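Local atomic coordinates of virulent strain associated lipoprotein (Borreliella spielmanii A14S, PDB entry 6FZZ), a protein that is a plasmid-encoded outer surface lipoprotein of the PFam54 family and probably binds glutathione, as its Borrelia burgdorferi relative BBE31 does. Residues K78-I83 and T111-E116; N85-D90 and T161-L166; K145-K150 and S206-I211. All coordinates share one frame; numbering follows the deposited sequence.

Contact 1 (K78-I83 and T111-E116); sequences KLTYGI and TSITLE
Ile83 enters a hole on the facing helix formed by Ser112, Ile113, Leu115 and Glu116, a knob-into-hole contact. A turn at chi2 (69°) puts Ile83 CD1 3.3 Å from Glu116 OE1 and 4.3 Å from Leu115 CD2. The Ile83 and Glu116 side chains run antiparallel alongside each other. Glu116 bends at chi2 (83°) and lays its carboxylate against the last turn of helix 71-83. There Glu116 OE2 lies 3.5 Å from Gly82 C, and glycine has no side chain in the way. Lys155 pairs with Glu116 OE2 and also donates to Gly82 O, so one ammonium joins the carboxylate to the helix end. Ile113 CD1 packs tightly on Thr80 OG1 at 3.2 Å, while that hydroxyl is hydrogen-bonded to Tyr76 O. The looser side is at Leu79, which is partly exposed. Leu79 CB is 4.1 Å from Ile113 CG1, and Leu79 CD2 is 3.9 Å from Glu116 CG. The two helix segments cross nearly perpendicularly, at 88°, in the buried core of the all-helical Bbcrasp-1 (PFam54) domain. Helix 138-170 covers Ile83 and Leu115, helix 180-209 covers Ser112, and Tyr36 of helix 15-41 touches Glu116.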
loop_
_atom_site.group_PDB
_atom_site.type_symbol
_atom_site.label_atom_id
_atom_site.label_comp_id
_atom_site.label_asym_id
_atom_site.label_seq_id
_atom_site.Cartn_x
_atom_site.Cartn_y
_atom_site.Cartn_z
ATOM N N LYS A 78 8.041 -5.750 -1.065
ATOM C CA LYS A 78 7.915 -5.177 0.262
ATOM C C LYS A 78 6.717 -4.222 0.342
ATOM O O LYS A 78 5.982 -4.287 1.289
ATOM C CB LYS A 78 9.211 -4.430 0.612
ATOM C CG LYS A 78 9.248 -3.742 1.955
ATOM C CD LYS A 78 10.461 -2.817 2.141
ATOM C CE LYS A 78 10.215 -1.435 1.544
ATOM N NZ LYS A 78 9.052 -0.709 2.150
ATOM N N LEU A 79 6.510 -3.366 -0.671
ATOM C CA LEU A 79 5.358 -2.439 -0.676
ATOM C C LEU A 79 4.066 -3.251 -0.787
ATOM O O LEU A 79 3.016 -2.859 -0.234
ATOM C CB LEU A 79 5.482 -1.444 -1.778
ATOM C CG LEU A 79 6.657 -0.431 -1.607
ATOM C CD1 LEU A 79 6.841 0.418 -2.835
ATOM C CD2 LEU A 79 6.461 0.523 -0.403
ATOM N N THR A 80 4.136 -4.379 -1.497
ATOM C CA THR A 80 3.002 -5.313 -1.591
ATOM C C THR A 80 2.592 -5.895 -0.222
ATOM O O THR A 80 1.417 -5.914 0.132
ATOM C CB THR A 80 3.269 -6.446 -2.635
ATOM O OG1 THR A 80 3.504 -5.886 -3.942
ATOM C CG2 THR A 80 2.042 -7.354 -2.727
ATOM N N TYR A 81 3.587 -6.371 0.541
ATOM C CA TYR A 81 3.374 -6.902 1.890
ATOM C C TYR A 81 2.789 -5.791 2.803
ATOM O O TYR A 81 1.979 -6.053 3.702
ATOM C CB TYR A 81 4.705 -7.439 2.443
ATOM C CG TYR A 81 5.327 -8.500 1.542
ATOM C CD1 TYR A 81 4.511 -9.382 0.838
ATOM C CD2 TYR A 81 6.698 -8.666 1.445
ATOM C CE1 TYR A 81 5.048 -10.341 0.034
ATOM C CE2 TYR A 81 7.257 -9.647 0.638
ATOM C CZ TYR A 81 6.421 -10.469 -0.069
ATOM O OH TYR A 81 6.861 -11.488 -0.898
ATOM N N GLY A 82 3.186 -4.553 2.543
ATOM C CA GLY A 82 2.651 -3.421 3.281
ATOM C C GLY A 82 1.157 -3.153 3.041
ATOM O O GLY A 82 0.403 -3.001 3.990
ATOM N N ILE A 83 0.749 -3.080 1.783
ATOM C CA ILE A 83 -0.611 -2.741 1.427
ATOM C C ILE A 83 -1.523 -3.931 1.695
ATOM O O ILE A 83 -2.705 -3.763 2.066
ATOM C CB ILE A 83 -0.734 -2.239 -0.053
ATOM C CG1 ILE A 83 -2.131 -1.615 -0.299
ATOM C CG2 ILE A 83 -0.550 -3.339 -1.084
ATOM C CD1 ILE A 83 -2.353 -0.317 0.417
ATOM N N THR A 111 -1.158 0.043 -9.082
ATOM C CA THR A 111 -1.870 1.148 -8.486
ATOM C C THR A 111 -1.693 1.115 -6.963
ATOM O O THR A 111 -1.380 2.155 -6.377
ATOM C CB THR A 111 -3.375 1.220 -8.915
ATOM O OG1 THR A 111 -3.480 1.270 -10.320
ATOM C CG2 THR A 111 -4.009 2.494 -8.413
ATOM N N SER A 112 -1.830 -0.079 -6.366
ATOM C CA SER A 112 -1.795 -0.306 -4.929
ATOM C C SER A 112 -0.414 -0.019 -4.407
ATOM O O SER A 112 -0.245 0.635 -3.370
ATOM C CB SER A 112 -2.086 -1.837 -4.600
ATOM O OG SER A 112 -3.307 -2.101 -5.099
ATOM N N ILE A 113 0.590 -0.503 -5.126
ATOM C CA ILE A 113 1.959 -0.373 -4.701
ATOM C C ILE A 113 2.444 1.070 -4.877
ATOM O O ILE A 113 3.312 1.513 -4.153
ATOM C CB ILE A 113 2.827 -1.450 -5.420
ATOM C CG1 ILE A 113 2.853 -2.732 -4.606
ATOM C CG2 ILE A 113 4.188 -0.968 -5.775
ATOM C CD1 ILE A 113 1.519 -3.467 -4.618
ATOM N N THR A 114 1.891 1.821 -5.830
ATOM C CA THR A 114 2.217 3.205 -5.956
ATOM C C THR A 114 1.682 3.988 -4.733
ATOM O O THR A 114 2.398 4.820 -4.139
ATOM C CB THR A 114 1.671 3.785 -7.293
ATOM O OG1 THR A 114 2.248 3.075 -8.365
ATOM C CG2 THR A 114 1.961 5.307 -7.469
ATOM N N LEU A 115 0.448 3.692 -4.339
ATOM C CA LEU A 115 -0.153 4.302 -3.173
ATOM C C LEU A 115 0.750 3.996 -1.927
ATOM O O LEU A 115 1.191 4.899 -1.211
ATOM C CB LEU A 115 -1.602 3.794 -2.996
ATOM C CG LEU A 115 -2.368 4.392 -1.800
ATOM C CD1 LEU A 115 -3.848 4.045 -1.877
ATOM C CD2 LEU A 115 -1.835 3.873 -0.470
ATOM N N GLU A 116 1.098 2.719 -1.754
ATOM C CA GLU A 116 1.934 2.331 -0.642
ATOM C C GLU A 116 3.281 3.014 -0.681
ATOM O O GLU A 116 3.804 3.459 0.360
ATOM C CB GLU A 116 2.081 0.846 -0.558
ATOM C CG GLU A 116 2.746 0.435 0.736
ATOM C CD GLU A 116 1.786 0.350 1.906
ATOM O OE1 GLU A 116 0.542 0.411 1.723
ATOM O OE2 GLU A 116 2.295 0.141 3.013
#

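Contact 2 (N85-D90 and T161-L166); sequences NDMNAD and TFKQLL
Met87 and Asp86 meet one face of helix 138-170 in this all-helical fold. They belong to the connection from helix 71-83 to helix 89-102, and Asn88 is the N-cap of the latter helix. Along residues 161-166 the first residue to touch is Phe162. Phe162 CB lies 3.8 Å from Met87 CE, while the ring leads away to meet Phe95 and residues of helix 180-209. Lys163 comes next and carries the polar part. Its chain bends at chi2 and chi3 (-87° and -62°) and crosses the Asp86 side chain at about a right angle. Its aliphatic part passes beside Met87, heading the other way, with Lys163 CD 4.1 Å from Met87 CG. The ammonium has a salt bridge with Glu91 OE2. Its pair with Asp86 OD2 is long, at 3.9 Å from Lys163 NZ. Two acidic groups around one lysine would probably favour its charged form. Leu166, one turn on from Phe162, reaches toward Met87 tip to tip. Leu166 CD1 is 3.8 Å from Met87 CE and 4.1 Å from Met87 SD. The methionine is extended beyond CG, and its methyl touches both Phe162 and Leu166. Leu92 and Phe95 of helix 89-102 also touch the Met87 side chain. The hydrogen bond from Lys163 NZ to Asp86 O is 2.8 Å long, with the donor tilted 34° from the carbonyl plane.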
loop_
_atom_site.group_PDB
_atom_site.type_symbol
_atom_site.label_atom_id
_atom_site.label_comp_id
_atom_site.label_asym_id
_atom_site.label_seq_id
_atom_site.Cartn_x
_atom_site.Cartn_y
_atom_site.Cartn_z
ATOM N N ASN A 85 -1.153 -5.829 4.294
ATOM C CA ASN A 85 -0.600 -6.227 5.589
ATOM C C ASN A 85 -1.607 -6.831 6.574
ATOM O O ASN A 85 -1.239 -7.488 7.550
ATOM C CB ASN A 85 0.195 -5.095 6.188
ATOM C CG ASN A 85 -0.665 -4.016 6.802
ATOM O OD1 ASN A 85 -1.708 -3.618 6.267
ATOM N ND2 ASN A 85 -0.206 -3.517 7.942
ATOM N N ASP A 86 -2.890 -6.688 6.304
ATOM C CA ASP A 86 -3.812 -7.344 7.191
ATOM C C ASP A 86 -4.157 -8.756 6.700
ATOM O O ASP A 86 -5.130 -9.312 7.191
ATOM C CB ASP A 86 -5.056 -6.449 7.341
ATOM C CG ASP A 86 -5.923 -6.797 8.573
ATOM O OD1 ASP A 86 -5.465 -7.526 9.514
ATOM O OD2 ASP A 86 -7.103 -6.341 8.549
ATOM N N MET A 87 -3.400 -9.324 5.734
ATOM C CA MET A 87 -3.655 -10.712 5.238
ATOM C C MET A 87 -2.648 -11.744 5.722
ATOM O O MET A 87 -1.478 -11.443 5.813
ATOM C CB MET A 87 -3.617 -10.753 3.730
ATOM C CG MET A 87 -4.707 -9.934 3.096
ATOM S SD MET A 87 -4.698 -10.086 1.309
ATOM C CE MET A 87 -5.931 -8.884 0.814
ATOM N N ASN A 88 -3.073 -12.980 5.988
ATOM C CA ASN A 88 -2.078 -14.052 6.205
ATOM C C ASN A 88 -1.685 -14.704 4.887
ATOM O O ASN A 88 -2.276 -14.361 3.833
ATOM C CB ASN A 88 -2.580 -15.105 7.173
ATOM C CG ASN A 88 -3.758 -15.844 6.634
ATOM O OD1 ASN A 88 -3.705 -16.430 5.551
ATOM N ND2 ASN A 88 -4.854 -15.758 7.345
ATOM N N ALA A 89 -0.720 -15.645 4.957
ATOM C CA ALA A 89 -0.193 -16.359 3.785
ATOM C C ALA A 89 -1.312 -16.948 2.906
ATOM O O ALA A 89 -1.236 -16.826 1.690
ATOM C CB ALA A 89 0.827 -17.432 4.186
ATOM N N ASP A 90 -2.355 -17.501 3.534
ATOM C CA ASP A 90 -3.517 -18.059 2.839
ATOM C C ASP A 90 -4.375 -16.984 2.117
ATOM O O ASP A 90 -4.854 -17.208 1.011
ATOM C CB ASP A 90 -4.389 -18.791 3.835
ATOM C CG ASP A 90 -5.730 -19.182 3.272
ATOM O OD1 ASP A 90 -5.775 -20.179 2.511
ATOM O OD2 ASP A 90 -6.740 -18.487 3.589
ATOM N N THR A 161 -10.786 -2.526 1.316
ATOM C CA THR A 161 -11.397 -2.912 0.039
ATOM C C THR A 161 -10.921 -4.308 -0.359
ATOM O O THR A 161 -11.718 -5.117 -0.774
ATOM C CB THR A 161 -11.100 -1.856 -1.053
ATOM O OG1 THR A 161 -11.618 -0.596 -0.589
ATOM C CG2 THR A 161 -11.758 -2.200 -2.423
ATOM N N PHE A 162 -9.633 -4.571 -0.206
ATOM C CA PHE A 162 -9.057 -5.881 -0.563
ATOM C C PHE A 162 -9.530 -7.001 0.378
ATOM O O PHE A 162 -9.819 -8.132 -0.079
ATOM C CB PHE A 162 -7.576 -5.810 -0.571
ATOM C CG PHE A 162 -6.997 -4.999 -1.696
ATOM C CD1 PHE A 162 -7.733 -4.671 -2.840
ATOM C CD2 PHE A 162 -5.688 -4.591 -1.604
ATOM C CE1 PHE A 162 -7.126 -3.955 -3.900
ATOM C CE2 PHE A 162 -5.086 -3.869 -2.613
ATOM C CZ PHE A 162 -5.810 -3.541 -3.767
ATOM N N LYS A 163 -9.648 -6.687 1.664
ATOM C CA LYS A 163 -10.224 -7.684 2.618
ATOM C C LYS A 163 -11.662 -8.037 2.306
ATOM O O LYS A 163 -12.019 -9.214 2.288
ATOM C CB LYS A 163 -10.045 -7.236 4.057
ATOM C CG LYS A 163 -8.571 -7.119 4.430
ATOM C CD LYS A 163 -8.036 -8.447 4.912
ATOM C CE LYS A 163 -8.769 -8.902 6.173
ATOM N NZ LYS A 163 -7.918 -9.838 6.932
ATOM N N GLN A 164 -12.483 -7.037 1.986
ATOM C CA GLN A 164 -13.846 -7.299 1.558
ATOM C C GLN A 164 -13.928 -8.115 0.249
ATOM O O GLN A 164 -14.772 -8.996 0.095
ATOM C CB GLN A 164 -14.588 -5.979 1.394
ATOM C CG GLN A 164 -16.051 -6.105 1.038
ATOM C CD GLN A 164 -16.856 -6.629 2.239
ATOM O OE1 GLN A 164 -16.701 -6.130 3.354
ATOM N NE2 GLN A 164 -17.674 -7.643 2.018
ATOM N N LEU A 165 -13.072 -7.820 -0.710
ATOM C CA LEU A 165 -13.046 -8.634 -1.911
ATOM C C LEU A 165 -12.917 -10.078 -1.538
ATOM O O LEU A 165 -13.604 -10.952 -2.123
ATOM C CB LEU A 165 -11.895 -8.231 -2.838
ATOM C CG LEU A 165 -11.728 -9.109 -4.096
ATOM C CD1 LEU A 165 -12.963 -9.114 -4.974
ATOM C CD2 LEU A 165 -10.459 -8.703 -4.889
ATOM N N LEU A 166 -11.983 -10.388 -0.650
ATOM C CA LEU A 166 -11.801 -11.818 -0.272
ATOM C C LEU A 166 -13.097 -12.417 0.317
ATOM O O LEU A 166 -13.448 -13.545 0.023
ATOM C CB LEU A 166 -10.696 -12.001 0.756
ATOM C CG LEU A 166 -9.306 -11.658 0.253
ATOM C CD1 LEU A 166 -8.388 -11.775 1.449
ATOM C CD2 LEU A 166 -8.926 -12.626 -0.841
#

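Contact 3 (K145-K150 and S206-I211); sequences KNLFEK and SDILSI
Leu147 of helix 138-170 packs on Ile208 and Asp207 near the end of helix 180-209. The contact joins two long helices of the all-helical fold, and residues 180-207 are predicted to form a coiled coil. Leu147 has the most surface buried. Its side chain lies beside that of Ile208, the two pointing opposite ways, with Leu147 CB 3.6 Å from Ile208 CG1. Leu147 CD1, held anti to CA (chi2 169°), meets Asp207 CB at 3.7 Å, while Leu147 CD2 lies 3.9 Å from Asp207 OD2. Leu204, one turn before Ile208, also touches Leu147. Ile208 is the second main residue. Ile208 CD1 packs against the backbone of the facing helix, 3.7 Å from Phe148 N. Ile208 CD1 also lies at the edge of the Phe148 ring, near the ring plane, and 4.1 Å from Phe148 CD1. Leu144 and Thr122 also touch Ile208. Asp207 is third and offers mainly its CB to the leucine, crossing it at about a right angle. Its carboxylate pairs with Lys203 on its own helix. Farther on the chain turns, and Ile211 still takes part, with Ile211 CD1 4.3 Å from Leu147 CD1. At this turn Ser206 O accepts from both Ser210 N and Ser210 OG. The two donors come from opposite faces of the carbonyl plane, and Ser210 OG is 3.0 Å from Ser206 O.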
loop_
_atom_site.group_PDB
_atom_site.type_symbol
_atom_site.label_atom_id
_atom_site.label_comp_id
_atom_site.label_asym_id
_atom_site.label_seq_id
_atom_site.Cartn_x
_atom_site.Cartn_y
_atom_site.Cartn_z
ATOM N N LYS A 145 -0.174 17.077 10.706
ATOM C CA LYS A 145 -0.868 15.983 11.337
ATOM C C LYS A 145 -2.098 15.563 10.530
ATOM O O LYS A 145 -2.310 14.402 10.320
ATOM C CB LYS A 145 -1.258 16.312 12.775
ATOM C CG LYS A 145 -2.084 15.183 13.457
ATOM C CD LYS A 145 -2.803 15.736 14.684
ATOM C CE LYS A 145 -3.328 14.662 15.636
ATOM N NZ LYS A 145 -4.684 14.286 15.201
ATOM N N ASN A 146 -2.927 16.500 10.129
ATOM C CA ASN A 146 -4.096 16.184 9.360
ATOM C C ASN A 146 -3.715 15.541 7.996
ATOM O O ASN A 146 -4.394 14.625 7.578
ATOM C CB ASN A 146 -4.909 17.443 9.099
ATOM C CG ASN A 146 -5.539 18.027 10.375
ATOM O OD1 ASN A 146 -5.783 17.331 11.373
ATOM N ND2 ASN A 146 -5.807 19.315 10.335
ATOM N N LEU A 147 -2.682 16.044 7.319
ATOM C CA LEU A 147 -2.241 15.466 6.015
ATOM C C LEU A 147 -1.763 14.008 6.191
ATOM O O LEU A 147 -2.149 13.099 5.469
ATOM C CB LEU A 147 -1.175 16.320 5.381
ATOM C CG LEU A 147 -1.617 17.704 4.864
ATOM C CD1 LEU A 147 -0.404 18.511 4.507
ATOM C CD2 LEU A 147 -2.480 17.605 3.636
ATOM N N PHE A 148 -0.997 13.775 7.241
ATOM C CA PHE A 148 -0.420 12.449 7.476
ATOM C C PHE A 148 -1.473 11.433 7.829
ATOM O O PHE A 148 -1.480 10.277 7.341
ATOM C CB PHE A 148 0.641 12.526 8.578
ATOM C CG PHE A 148 1.494 11.315 8.638
ATOM C CD1 PHE A 148 2.135 10.836 7.482
ATOM C CD2 PHE A 148 1.676 10.630 9.812
ATOM C CE1 PHE A 148 2.935 9.722 7.513
ATOM C CE2 PHE A 148 2.514 9.543 9.860
ATOM C CZ PHE A 148 3.116 9.062 8.715
ATOM N N GLU A 149 -2.418 11.856 8.658
ATOM C CA GLU A 149 -3.559 11.037 8.970
ATOM C C GLU A 149 -4.408 10.713 7.788
ATOM O O GLU A 149 -4.846 9.551 7.621
ATOM C CB GLU A 149 -4.440 11.669 10.075
ATOM C CG GLU A 149 -3.766 11.696 11.388
ATOM C CD GLU A 149 -4.667 12.256 12.503
ATOM O OE1 GLU A 149 -5.686 12.871 12.205
ATOM O OE2 GLU A 149 -4.338 12.123 13.687
ATOM N N LYS A 150 -4.683 11.721 6.990
ATOM C CA LYS A 150 -5.403 11.497 5.731
ATOM C C LYS A 150 -4.614 10.520 4.829
ATOM O O LYS A 150 -5.208 9.560 4.257
ATOM C CB LYS A 150 -5.635 12.813 4.990
ATOM C CG LYS A 150 -6.736 13.678 5.612
ATOM C CD LYS A 150 -7.199 14.782 4.667
ATOM C CE LYS A 150 -6.234 15.960 4.664
ATOM N NZ LYS A 150 -6.625 17.119 3.775
ATOM N N SER A 206 2.785 15.110 -1.662
ATOM C CA SER A 206 3.399 16.365 -2.162
ATOM C C SER A 206 3.093 17.515 -1.146
ATOM O O SER A 206 3.944 18.325 -0.812
ATOM C CB SER A 206 2.849 16.732 -3.569
ATOM O OG SER A 206 3.178 15.631 -4.417
ATOM N N ASP A 207 1.926 17.536 -0.574
ATOM C CA ASP A 207 1.676 18.595 0.384
ATOM C C ASP A 207 2.582 18.452 1.635
ATOM O O ASP A 207 3.079 19.448 2.149
ATOM C CB ASP A 207 0.256 18.617 0.826
ATOM C CG ASP A 207 -0.710 19.147 -0.244
ATOM O OD1 ASP A 207 -0.310 19.794 -1.236
ATOM O OD2 ASP A 207 -1.902 18.915 -0.045
ATOM N N ILE A 208 2.779 17.221 2.119
ATOM C CA ILE A 208 3.693 16.990 3.257
ATOM C C ILE A 208 5.110 17.334 2.921
ATOM O O ILE A 208 5.779 18.064 3.717
ATOM C CB ILE A 208 3.594 15.572 3.805
ATOM C CG1 ILE A 208 2.214 15.437 4.461
ATOM C CG2 ILE A 208 4.760 15.325 4.769
ATOM C CD1 ILE A 208 1.846 14.012 4.850
ATOM N N LEU A 209 5.567 16.927 1.710
ATOM C CA LEU A 209 6.911 17.321 1.267
ATOM C C LEU A 209 7.089 18.865 1.094
ATOM O O LEU A 209 8.161 19.346 1.165
ATOM C CB LEU A 209 7.305 16.642 -0.053
ATOM C CG LEU A 209 7.359 15.137 0.005
ATOM C CD1 LEU A 209 7.706 14.585 -1.365
ATOM C CD2 LEU A 209 8.338 14.697 1.075
ATOM N N SER A 210 6.018 19.606 0.888
ATOM C CA SER A 210 6.090 21.055 0.764
ATOM C C SER A 210 6.344 21.806 2.074
ATOM O O SER A 210 6.523 23.001 2.042
ATOM C CB SER A 210 4.717 21.607 0.299
ATOM O OG SER A 210 4.509 21.219 -0.995
ATOM N N ILE A 211 6.194 21.155 3.218
ATOM C CA ILE A 211 6.362 21.852 4.476
ATOM C C ILE A 211 7.868 21.852 4.739
ATOM O O ILE A 211 8.418 20.794 4.916
ATOM C CB ILE A 211 5.555 21.164 5.576
ATOM C CG1 ILE A 211 4.064 21.300 5.265
ATOM C CG2 ILE A 211 5.923 21.757 6.924
ATOM C CD1 ILE A 211 3.132 20.406 6.099
#

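Contact 1 lies about 3 Å from the centre of the chain, measured centre to centre. Contacts 2 and 3 lie farther out, on opposite sides of that centre, with their own centres about 27 Å apart. Both use helix 138-170, which therefore links them. Contacts 1 and 2 touch directly, since Ser112 OG is 3.2 Å from Phe162 CZ. Contact 3 touches neither of the others; its nearest atoms are about 8 Å from contact 1 and about 13 Å from contact 2. A bound tetraethylene glycol lies about 3 Å from the Glu116 side chain of contact 1. It is probably a crystallisation additive, but it may mark a small pocket. The three contacts do not themselves locate a glutathione site.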